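Local structure of citrinin polyketide synthase (Monascus purpureus, 5MPT) at residues C52-F60 with I92-L101; I182-F193 with E371-I379. The protein builds the keto-aldehyde precursor of the mycotoxin citrinin from malonyl-CoA units, the part present here being its C-methylating (CMeT) domain. All blocks are in the same frame, centred on the assembly; numbering follows the deposited sequence.

Contact 1: residues C52-F60 with I92-L101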
loop_
_atom_site.group_PDB
_atom_site.type_symbol
_atom_site.label_atom_id
_atom_site.label_comp_id
_atom_site.label_asym_id
_atom_site.label_seq_id
_atom_site.Cartn_x
_atom_site.Cartn_y
_atom_site.Cartn_z
ATOM N N CYS A 52 16.997 -7.638 -1.345
ATOM C CA CYS A 52 17.231 -6.200 -1.239
ATOM C C CYS A 52 18.640 -5.909 -0.734
ATOM O O CYS A 52 19.356 -5.037 -1.268
ATOM C CB CYS A 52 16.225 -5.549 -0.301
ATOM S SG CYS A 52 14.483 -5.593 -0.792
ATOM N N VAL A 53 19.028 -6.591 0.339
ATOM C CA VAL A 53 20.340 -6.363 0.927
ATOM C C VAL A 53 21.424 -6.651 -0.094
ATOM O O VAL A 53 22.373 -5.886 -0.229
ATOM C CB VAL A 53 20.502 -7.209 2.200
ATOM C CG1 VAL A 53 21.968 -7.195 2.680
ATOM C CG2 VAL A 53 19.541 -6.685 3.279
ATOM N N ALA A 54 21.295 -7.754 -0.836
ATOM C CA ALA A 54 22.297 -8.077 -1.851
ATOM C C ALA A 54 22.372 -6.990 -2.908
ATOM O O ALA A 54 23.465 -6.605 -3.343
ATOM C CB ALA A 54 21.980 -9.419 -2.503
ATOM N N HIS A 55 21.224 -6.472 -3.327
ATOM C CA HIS A 55 21.215 -5.368 -4.279
ATOM C C HIS A 55 21.887 -4.131 -3.703
ATOM O O HIS A 55 22.597 -3.409 -4.409
ATOM C CB HIS A 55 19.791 -5.019 -4.666
ATOM C CG HIS A 55 19.180 -5.899 -5.701
ATOM N ND1 HIS A 55 19.718 -6.081 -6.950
ATOM C CD2 HIS A 55 18.032 -6.615 -5.680
ATOM C CE1 HIS A 55 18.932 -6.865 -7.662
ATOM N NE2 HIS A 55 17.895 -7.201 -6.911
ATOM N N ILE A 56 21.698 -3.888 -2.412
ATOM C CA ILE A 56 22.319 -2.734 -1.771
ATOM C C ILE A 56 23.830 -2.897 -1.744
ATOM O O ILE A 56 24.582 -1.976 -2.087
ATOM C CB ILE A 56 21.747 -2.554 -0.352
ATOM C CG1 ILE A 56 20.303 -2.109 -0.419
ATOM C CG2 ILE A 56 22.582 -1.539 0.424
ATOM C CD1 ILE A 56 19.543 -2.386 0.827
ATOM N N VAL A 57 24.298 -4.095 -1.375
ATOM C CA VAL A 57 25.724 -4.352 -1.327
ATOM C C VAL A 57 26.346 -4.122 -2.703
ATOM O O VAL A 57 27.383 -3.460 -2.837
ATOM C CB VAL A 57 26.000 -5.778 -0.825
ATOM C CG1 VAL A 57 27.461 -6.119 -1.066
ATOM C CG2 VAL A 57 25.695 -5.902 0.647
ATOM N N ASN A 58 25.683 -4.626 -3.749
ATOM C CA ASN A 58 26.163 -4.410 -5.107
ATOM C C ASN A 58 26.232 -2.929 -5.459
ATOM O O ASN A 58 27.190 -2.494 -6.102
ATOM C CB ASN A 58 25.268 -5.149 -6.096
ATOM C CG ASN A 58 25.491 -6.627 -6.088
ATOM O OD1 ASN A 58 26.510 -7.121 -5.576
ATOM N ND2 ASN A 58 24.548 -7.366 -6.676
ATOM N N ALA A 59 25.212 -2.149 -5.085
ATOM C CA ALA A 59 25.219 -0.720 -5.376
ATOM C C ALA A 59 26.354 -0.012 -4.639
ATOM O O ALA A 59 27.018 0.883 -5.180
ATOM C CB ALA A 59 23.849 -0.130 -5.009
ATOM N N PHE A 60 26.570 -0.391 -3.386
ATOM C CA PHE A 60 27.621 0.208 -2.584
ATOM C C PHE A 60 28.996 -0.037 -3.204
ATOM O O PHE A 60 29.828 0.885 -3.315
ATOM C CB PHE A 60 27.524 -0.381 -1.180
ATOM C CG PHE A 60 26.612 0.372 -0.282
ATOM C CD1 PHE A 60 25.432 0.936 -0.764
ATOM C CD2 PHE A 60 26.931 0.541 1.051
ATOM C CE1 PHE A 60 24.613 1.660 0.062
ATOM C CE2 PHE A 60 26.084 1.261 1.885
ATOM C CZ PHE A 60 24.946 1.819 1.394
ATOM N N ILE A 92 18.038 2.738 4.370
ATOM C CA ILE A 92 18.878 1.750 3.680
ATOM C C ILE A 92 20.023 1.286 4.575
ATOM O O ILE A 92 20.335 0.084 4.650
ATOM C CB ILE A 92 19.396 2.345 2.358
ATOM C CG1 ILE A 92 18.248 2.478 1.344
ATOM C CG2 ILE A 92 20.538 1.472 1.782
ATOM C CD1 ILE A 92 17.607 1.116 0.951
ATOM N N TYR A 93 20.731 2.237 5.192
ATOM C CA TYR A 93 21.800 1.851 6.106
ATOM C C TYR A 93 21.241 1.078 7.283
ATOM O O TYR A 93 21.891 0.163 7.805
ATOM C CB TYR A 93 22.567 3.077 6.594
ATOM C CG TYR A 93 23.652 3.484 5.653
ATOM C CD1 TYR A 93 24.868 2.826 5.666
ATOM C CD2 TYR A 93 23.468 4.505 4.743
ATOM C CE1 TYR A 93 25.856 3.171 4.806
ATOM C CE2 TYR A 93 24.448 4.856 3.881
ATOM C CZ TYR A 93 25.646 4.188 3.911
ATOM O OH TYR A 93 26.641 4.551 3.042
ATOM N N GLY A 94 20.065 1.472 7.745
ATOM C CA GLY A 94 19.385 0.692 8.761
ATOM C C GLY A 94 19.182 -0.747 8.345
ATOM O O GLY A 94 19.375 -1.668 9.146
ATOM N N LEU A 95 18.762 -0.971 7.100
ATOM C CA LEU A 95 18.562 -2.352 6.673
ATOM C C LEU A 95 19.881 -3.111 6.690
ATOM O O LEU A 95 19.935 -4.271 7.105
ATOM C CB LEU A 95 17.936 -2.425 5.280
ATOM C CG LEU A 95 16.538 -1.874 5.033
ATOM C CD1 LEU A 95 16.207 -2.127 3.567
ATOM C CD2 LEU A 95 15.474 -2.477 5.970
ATOM N N LEU A 96 20.961 -2.470 6.241
ATOM C CA LEU A 96 22.250 -3.149 6.249
ATOM C C LEU A 96 22.668 -3.488 7.669
ATOM O O LEU A 96 23.281 -4.537 7.913
ATOM C CB LEU A 96 23.308 -2.282 5.572
ATOM C CG LEU A 96 23.219 -2.161 4.056
ATOM C CD1 LEU A 96 24.295 -1.180 3.597
ATOM C CD2 LEU A 96 23.425 -3.491 3.376
ATOM N N GLU A 97 22.357 -2.604 8.622
ATOM C CA GLU A 97 22.653 -2.906 10.017
ATOM C C GLU A 97 21.797 -4.064 10.515
ATOM O O GLU A 97 22.307 -4.979 11.177
ATOM C CB GLU A 97 22.454 -1.668 10.892
ATOM C CG GLU A 97 22.946 -1.863 12.328
ATOM C CD GLU A 97 22.926 -0.590 13.155
ATOM O OE1 GLU A 97 21.872 0.089 13.176
ATOM O OE2 GLU A 97 23.972 -0.275 13.778
ATOM N N GLU A 98 20.500 -4.064 10.193
ATOM C CA GLU A 98 19.657 -5.176 10.620
ATOM C C GLU A 98 20.154 -6.500 10.056
ATOM O O GLU A 98 20.002 -7.540 10.704
ATOM C CB GLU A 98 18.199 -4.939 10.211
ATOM C CG GLU A 98 17.490 -3.860 11.022
ATOM C CD GLU A 98 16.121 -3.506 10.447
ATOM O OE1 GLU A 98 15.612 -2.400 10.739
ATOM O OE2 GLU A 98 15.562 -4.330 9.689
ATOM N N ALA A 99 20.730 -6.485 8.855
ATOM C CA ALA A 99 21.313 -7.667 8.244
ATOM C C ALA A 99 22.669 -8.001 8.838
ATOM O O ALA A 99 23.282 -8.994 8.430
ATOM C CB ALA A 99 21.453 -7.462 6.734
ATOM N N ARG A 100 23.144 -7.179 9.776
ATOM C CA ARG A 100 24.375 -7.418 10.523
ATOM C C ARG A 100 25.614 -7.359 9.632
ATOM O O ARG A 100 26.633 -7.974 9.940
ATOM C CB ARG A 100 24.308 -8.747 11.280
ATOM C CG ARG A 100 23.144 -8.818 12.279
ATOM C CD ARG A 100 23.113 -7.630 13.255
ATOM N NE ARG A 100 24.371 -7.451 13.992
ATOM C CZ ARG A 100 25.150 -6.369 13.954
ATOM N NH1 ARG A 100 24.832 -5.308 13.217
ATOM N NH2 ARG A 100 26.264 -6.340 14.678
ATOM N N LEU A 101 25.550 -6.596 8.540
ATOM C CA LEU A 101 26.741 -6.366 7.738
ATOM C C LEU A 101 27.520 -5.161 8.217
ATOM O O LEU A 101 28.744 -5.110 8.035
ATOM C CB LEU A 101 26.372 -6.166 6.266
ATOM C CG LEU A 101 25.726 -7.378 5.604
ATOM C CD1 LEU A 101 25.268 -6.996 4.208
ATOM C CD2 LEU A 101 26.718 -8.556 5.559
#
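L96 pushes its isobutyl end into the hollow formed by V53, I56, V57 and F60, a knob-into-hole fit between helices 40-62 and 86-98. Its methyl CD1 meets F60 CE2 at 3.5 Å, and CD2 is 4.0 Å from V53 CG1. A chi1 of -69° sets I56 CG1 opposite the carbonyl carbon, which leaves CG2 anti to the backbone N and against both methyls of L96, while CD1 runs toward I92 and L95. Toward the N-terminal end of segment 52-60, V53 and L101 meet tip to tip, CG1 to CD1 at 3.6 Å, and V57 CG2 approaches the same L101 methyl at about a right angle. At its C-terminal end F60 places CZ over one face of the Y93 ring, 3.5 Å from Y93 CZ, with the ring planes inclined at 55°. The Y93 hydroxyl is hydrogen-bonded to V79 N, tying down that ring's far end.

No hydrogen bond crosses the interface, so apolar packing carries it. A Schellman motif ends helix 86-98: R100 has positive phi, and backbone bonds run from R100 N to E97 O and from L101 N to L96 O. R100 NH1 adds a side-chain bond to E97 O from the opposite face. The axes of segments 52-60 and 92-98 approach to 10.2 Å, their N-to-C directions 114° apart, a steep helix-helix packing within the region matching the methyltransferase helix-turn-helix family.

Contact 2: residues I182-F193 with E371-I379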
loop_
_atom_site.group_PDB
_atom_site.type_symbol
_atom_site.label_atom_id
_atom_site.label_comp_id
_atom_site.label_asym_id
_atom_site.label_seq_id
_atom_site.Cartn_x
_atom_site.Cartn_y
_atom_site.Cartn_z
ATOM N N ILE A 182 -0.059 -10.354 -0.897
ATOM C CA ILE A 182 0.168 -9.349 0.137
ATOM C C ILE A 182 -0.835 -8.204 0.022
ATOM O O ILE A 182 -1.152 -7.545 1.019
ATOM C CB ILE A 182 1.623 -8.828 0.057
ATOM C CG1 ILE A 182 1.959 -7.871 1.204
ATOM C CG2 ILE A 182 1.880 -8.062 -1.252
ATOM C CD1 ILE A 182 1.895 -8.468 2.557
ATOM N N ASN A 183 -1.360 -7.959 -1.179
ATOM C CA ASN A 183 -2.462 -7.026 -1.376
ATOM C C ASN A 183 -3.813 -7.710 -1.594
ATOM O O ASN A 183 -4.830 -7.217 -1.105
ATOM C CB ASN A 183 -2.171 -6.133 -2.569
ATOM C CG ASN A 183 -1.168 -5.063 -2.242
ATOM O OD1 ASN A 183 -1.302 -4.338 -1.261
ATOM N ND2 ASN A 183 -0.130 -4.984 -3.035
ATOM N N ALA A 184 -3.854 -8.792 -2.364
ATOM C CA ALA A 184 -5.131 -9.414 -2.716
ATOM C C ALA A 184 -5.883 -9.925 -1.500
ATOM O O ALA A 184 -7.114 -9.907 -1.490
ATOM C CB ALA A 184 -4.915 -10.541 -3.714
ATOM N N VAL A 185 -5.175 -10.353 -0.462
ATOM C CA VAL A 185 -5.835 -10.929 0.709
ATOM C C VAL A 185 -6.875 -9.957 1.253
ATOM O O VAL A 185 -8.049 -10.309 1.467
ATOM C CB VAL A 185 -4.783 -11.291 1.775
ATOM C CG1 VAL A 185 -5.395 -11.237 3.202
ATOM C CG2 VAL A 185 -4.212 -12.645 1.464
ATOM N N TRP A 186 -6.455 -8.720 1.500
ATOM C CA TRP A 186 -7.338 -7.758 2.141
ATOM C C TRP A 186 -8.352 -7.154 1.179
ATOM O O TRP A 186 -9.430 -6.758 1.621
ATOM C CB TRP A 186 -6.510 -6.657 2.810
ATOM C CG TRP A 186 -5.876 -7.177 4.054
ATOM C CD1 TRP A 186 -6.463 -7.324 5.277
ATOM C CD2 TRP A 186 -4.545 -7.688 4.183
ATOM N NE1 TRP A 186 -5.579 -7.882 6.169
ATOM C CE2 TRP A 186 -4.391 -8.101 5.525
ATOM C CE3 TRP A 186 -3.455 -7.794 3.310
ATOM C CZ2 TRP A 186 -3.219 -8.642 6.002
ATOM C CZ3 TRP A 186 -2.312 -8.342 3.781
ATOM C CH2 TRP A 186 -2.189 -8.742 5.127
ATOM N N ILE A 187 -8.055 -7.143 -0.122
ATOM C CA ILE A 187 -9.062 -6.787 -1.114
ATOM C C ILE A 187 -10.159 -7.834 -1.133
ATOM O O ILE A 187 -11.347 -7.516 -1.156
ATOM C CB ILE A 187 -8.408 -6.615 -2.503
ATOM C CG1 ILE A 187 -7.383 -5.467 -2.482
ATOM C CG2 ILE A 187 -9.482 -6.347 -3.552
ATOM C CD1 ILE A 187 -6.569 -5.294 -3.802
ATOM N N GLN A 188 -9.770 -9.112 -1.107
ATOM C CA GLN A 188 -10.763 -10.171 -1.046
ATOM C C GLN A 188 -11.581 -10.061 0.226
ATOM O O GLN A 188 -12.787 -10.278 0.209
ATOM C CB GLN A 188 -10.050 -11.525 -1.148
ATOM C CG GLN A 188 -10.960 -12.696 -1.348
ATOM C CD GLN A 188 -11.487 -12.807 -2.767
ATOM O OE1 GLN A 188 -10.711 -12.847 -3.727
ATOM N NE2 GLN A 188 -12.824 -12.856 -2.907
ATOM N N GLN A 189 -10.945 -9.727 1.340
ATOM C CA GLN A 189 -11.677 -9.563 2.590
ATOM C C GLN A 189 -12.648 -8.385 2.512
ATOM O O GLN A 189 -13.766 -8.447 3.033
ATOM C CB GLN A 189 -10.672 -9.399 3.732
ATOM C CG GLN A 189 -11.334 -9.303 5.080
ATOM C CD GLN A 189 -10.332 -9.088 6.184
ATOM O OE1 GLN A 189 -9.287 -8.506 5.958
ATOM N NE2 GLN A 189 -10.648 -9.550 7.394
ATOM N N ALA A 190 -12.252 -7.319 1.826
ATOM C CA ALA A 190 -13.154 -6.202 1.646
ATOM C C ALA A 190 -14.346 -6.592 0.792
ATOM O O ALA A 190 -15.460 -6.119 1.052
ATOM C CB ALA A 190 -12.393 -5.003 1.044
ATOM N N GLU A 191 -14.143 -7.422 -0.237
ATOM C CA GLU A 191 -15.285 -7.960 -0.984
ATOM C C GLU A 191 -16.281 -8.648 -0.058
ATOM O O GLU A 191 -17.485 -8.436 -0.165
ATOM C CB GLU A 191 -14.839 -8.938 -2.061
ATOM C CG GLU A 191 -13.942 -8.347 -3.134
ATOM C CD GLU A 191 -13.480 -9.427 -4.092
ATOM O OE1 GLU A 191 -12.246 -9.643 -4.180
ATOM O OE2 GLU A 191 -14.353 -10.075 -4.723
ATOM N N PHE A 192 -15.795 -9.522 0.825
ATOM C CA PHE A 192 -16.663 -10.246 1.748
ATOM C C PHE A 192 -17.426 -9.288 2.658
ATOM O O PHE A 192 -18.654 -9.408 2.846
ATOM C CB PHE A 192 -15.797 -11.248 2.541
ATOM C CG PHE A 192 -16.543 -12.017 3.564
ATOM C CD1 PHE A 192 -17.718 -12.690 3.238
ATOM C CD2 PHE A 192 -16.072 -12.078 4.869
ATOM C CE1 PHE A 192 -18.370 -13.464 4.202
ATOM C CE2 PHE A 192 -16.745 -12.810 5.843
ATOM C CZ PHE A 192 -17.888 -13.506 5.508
ATOM N N PHE A 193 -16.729 -8.284 3.178
ATOM C CA PHE A 193 -17.372 -7.293 4.017
ATOM C C PHE A 193 -18.505 -6.616 3.253
ATOM O O PHE A 193 -19.647 -6.521 3.737
ATOM C CB PHE A 193 -16.342 -6.268 4.487
ATOM C CG PHE A 193 -16.949 -4.987 4.952
ATOM C CD1 PHE A 193 -17.773 -4.957 6.068
ATOM C CD2 PHE A 193 -16.697 -3.805 4.270
ATOM C CE1 PHE A 193 -18.368 -3.801 6.509
ATOM C CE2 PHE A 193 -17.277 -2.625 4.706
ATOM C CZ PHE A 193 -18.132 -2.614 5.825
ATOM N N GLU A 371 0.958 -11.931 9.611
ATOM C CA GLU A 371 0.603 -11.117 8.463
ATOM C C GLU A 371 -0.583 -10.222 8.753
ATOM O O GLU A 371 -0.734 -9.193 8.101
ATOM C CB GLU A 371 0.299 -12.013 7.268
ATOM C CG GLU A 371 1.469 -12.849 6.787
ATOM C CD GLU A 371 1.716 -14.150 7.550
ATOM O OE1 GLU A 371 0.831 -14.656 8.309
ATOM O OE2 GLU A 371 2.817 -14.719 7.344
ATOM N N ALA A 372 -1.448 -10.610 9.698
ATOM C CA ALA A 372 -2.573 -9.762 10.089
ATOM C C ALA A 372 -2.126 -8.406 10.614
ATOM O O ALA A 372 -2.956 -7.512 10.711
ATOM C CB ALA A 372 -3.438 -10.484 11.142
ATOM N N ASN A 373 -0.837 -8.217 10.917
ATOM C CA ASN A 373 -0.315 -6.923 11.337
ATOM C C ASN A 373 0.307 -6.141 10.190
ATOM O O ASN A 373 0.583 -4.935 10.347
ATOM C CB ASN A 373 0.720 -7.097 12.455
ATOM C CG ASN A 373 0.139 -7.756 13.683
ATOM O OD1 ASN A 373 -0.956 -7.416 14.125
ATOM N ND2 ASN A 373 0.860 -8.739 14.229
ATOM N N ILE A 374 0.448 -6.748 9.015
ATOM C CA ILE A 374 1.186 -6.071 7.943
ATOM C C ILE A 374 0.312 -5.040 7.250
ATOM O O ILE A 374 0.746 -3.905 7.007
ATOM C CB ILE A 374 1.754 -7.083 6.935
ATOM C CG1 ILE A 374 2.732 -8.034 7.629
ATOM C CG2 ILE A 374 2.429 -6.362 5.785
ATOM C CD1 ILE A 374 3.101 -9.236 6.773
ATOM N N GLN A 375 -0.889 -5.439 6.846
ATOM C CA GLN A 375 -1.917 -4.526 6.377
ATOM C C GLN A 375 -3.179 -4.774 7.163
ATOM O O GLN A 375 -3.399 -5.848 7.719
ATOM C CB GLN A 375 -2.232 -4.696 4.892
ATOM C CG GLN A 375 -0.973 -4.790 4.039
ATOM C CD GLN A 375 -1.129 -4.101 2.726
ATOM O OE1 GLN A 375 -1.266 -2.873 2.677
ATOM N NE2 GLN A 375 -1.135 -4.850 1.654
ATOM N N ARG A 376 -4.034 -3.762 7.152
ATOM C CA ARG A 376 -5.324 -3.840 7.793
ATOM C C ARG A 376 -6.357 -3.152 6.928
ATOM O O ARG A 376 -6.063 -2.164 6.245
ATOM C CB ARG A 376 -5.309 -3.187 9.163
ATOM C CG ARG A 376 -4.360 -3.813 10.119
ATOM C CD ARG A 376 -4.562 -3.293 11.509
ATOM N NE ARG A 376 -3.419 -3.615 12.331
ATOM C CZ ARG A 376 -3.264 -4.737 13.028
ATOM N NH1 ARG A 376 -4.216 -5.684 13.047
ATOM N NH2 ARG A 376 -2.127 -4.913 13.708
ATOM N N LEU A 377 -7.590 -3.662 6.982
ATOM C CA LEU A 377 -8.739 -2.826 6.696
ATOM C C LEU A 377 -9.061 -2.029 7.952
ATOM O O LEU A 377 -9.156 -2.577 9.052
ATOM C CB LEU A 377 -9.959 -3.632 6.272
ATOM C CG LEU A 377 -9.888 -4.491 5.007
ATOM C CD1 LEU A 377 -11.171 -5.331 4.859
ATOM C CD2 LEU A 377 -9.629 -3.624 3.805
ATOM N N ILE A 378 -9.219 -0.734 7.781
ATOM C CA ILE A 378 -9.521 0.191 8.866
ATOM C C ILE A 378 -10.798 0.883 8.447
ATOM O O ILE A 378 -10.845 1.561 7.409
ATOM C CB ILE A 378 -8.394 1.212 9.119
ATOM C CG1 ILE A 378 -7.061 0.516 9.374
ATOM C CG2 ILE A 378 -8.727 2.108 10.308
ATOM C CD1 ILE A 378 -5.865 1.486 9.354
ATOM N N ILE A 379 -11.857 0.641 9.193
ATOM C CA ILE A 379 -13.149 1.255 8.907
ATOM C C ILE A 379 -13.362 2.415 9.861
ATOM O O ILE A 379 -12.993 2.344 11.046
ATOM C CB ILE A 379 -14.290 0.208 8.992
ATOM C CG1 ILE A 379 -15.575 0.811 8.435
ATOM C CG2 ILE A 379 -14.519 -0.288 10.443
ATOM C CD1 ILE A 379 -16.682 -0.242 8.236
HETATM O O HOH W 1 -5.189 -7.279 9.006
#
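The W186 indole lies between its own helix and the start of strand 375-381. On one face Q375 CB makes a CH-pi contact, 3.7 Å from the centroid of the six-membered ring and 11° off its normal; Q375 O stands above the same face nearer the rim. V185 CG1 is centred over the opposite face. At the edge, E371 O is 3.3 Å from W186 CZ2, and I182 O also lies in the ring plane. The indole N-H does not bond Q375 O directly, because the angle is poor. It donates instead to a water, 2.9 Å from W186 NE1, which in turn donates to A372 O and Q375 O, bridging the ring to two backbone carbonyls.

Beyond the indole, the bend of the Q375 chain at chi2 (-143°) takes its amide back to the helix, where NE2 donates to I182 O at 2.8 Å and to N183 OD1 at 3.0 Å. Both acceptors lie close to the Q375 amide plane, yet the donor stands well above each carbonyl plane, missing the lone-pair directions. With OE1 bonded to N286 ND2, the amide is held at both ends. N183 ND2 is itself bound by V176 O, and the N183 side chain lies about 4 Å from that of catalytic Y177, consistent with a second-shell position.

Farther along, L377 CD1 packs on A190 CB at 4.0 Å, and F193 CZ meets I379 CD1. The N-to-C directions of helix segment 182-193 and strand segment 375-379 differ by 28°. In the mixed sheet of this Rossmann-like methyltransferase fold, strand 375-381 lies between strands 309-316 and 361-364 and is antiparallel to both; helix 14-26 also packs on F193 and I379.

Contact 1 and contact 2 belong to different parts of the CMeT domain and do not touch: their centres are 30 Å apart and their nearest atoms about 13 Å. Both segments of contact 1, a helix pair joined without a hydrogen bond between its segments, precede those of contact 2, a helix-strand pair, in the chain. Contact 1 lies away from the catalytic residues and the bound ligand. Contact 2 borders the active site: the Q375 side chain is about 6 Å from that of catalytic E315, and the N183 side chain about 7 Å from bound S-adenosylhomocysteine. Helix 321-327, whose F325 touches I56 and I92, follows strand 309-316, the sheet neighbour of strand 375-381.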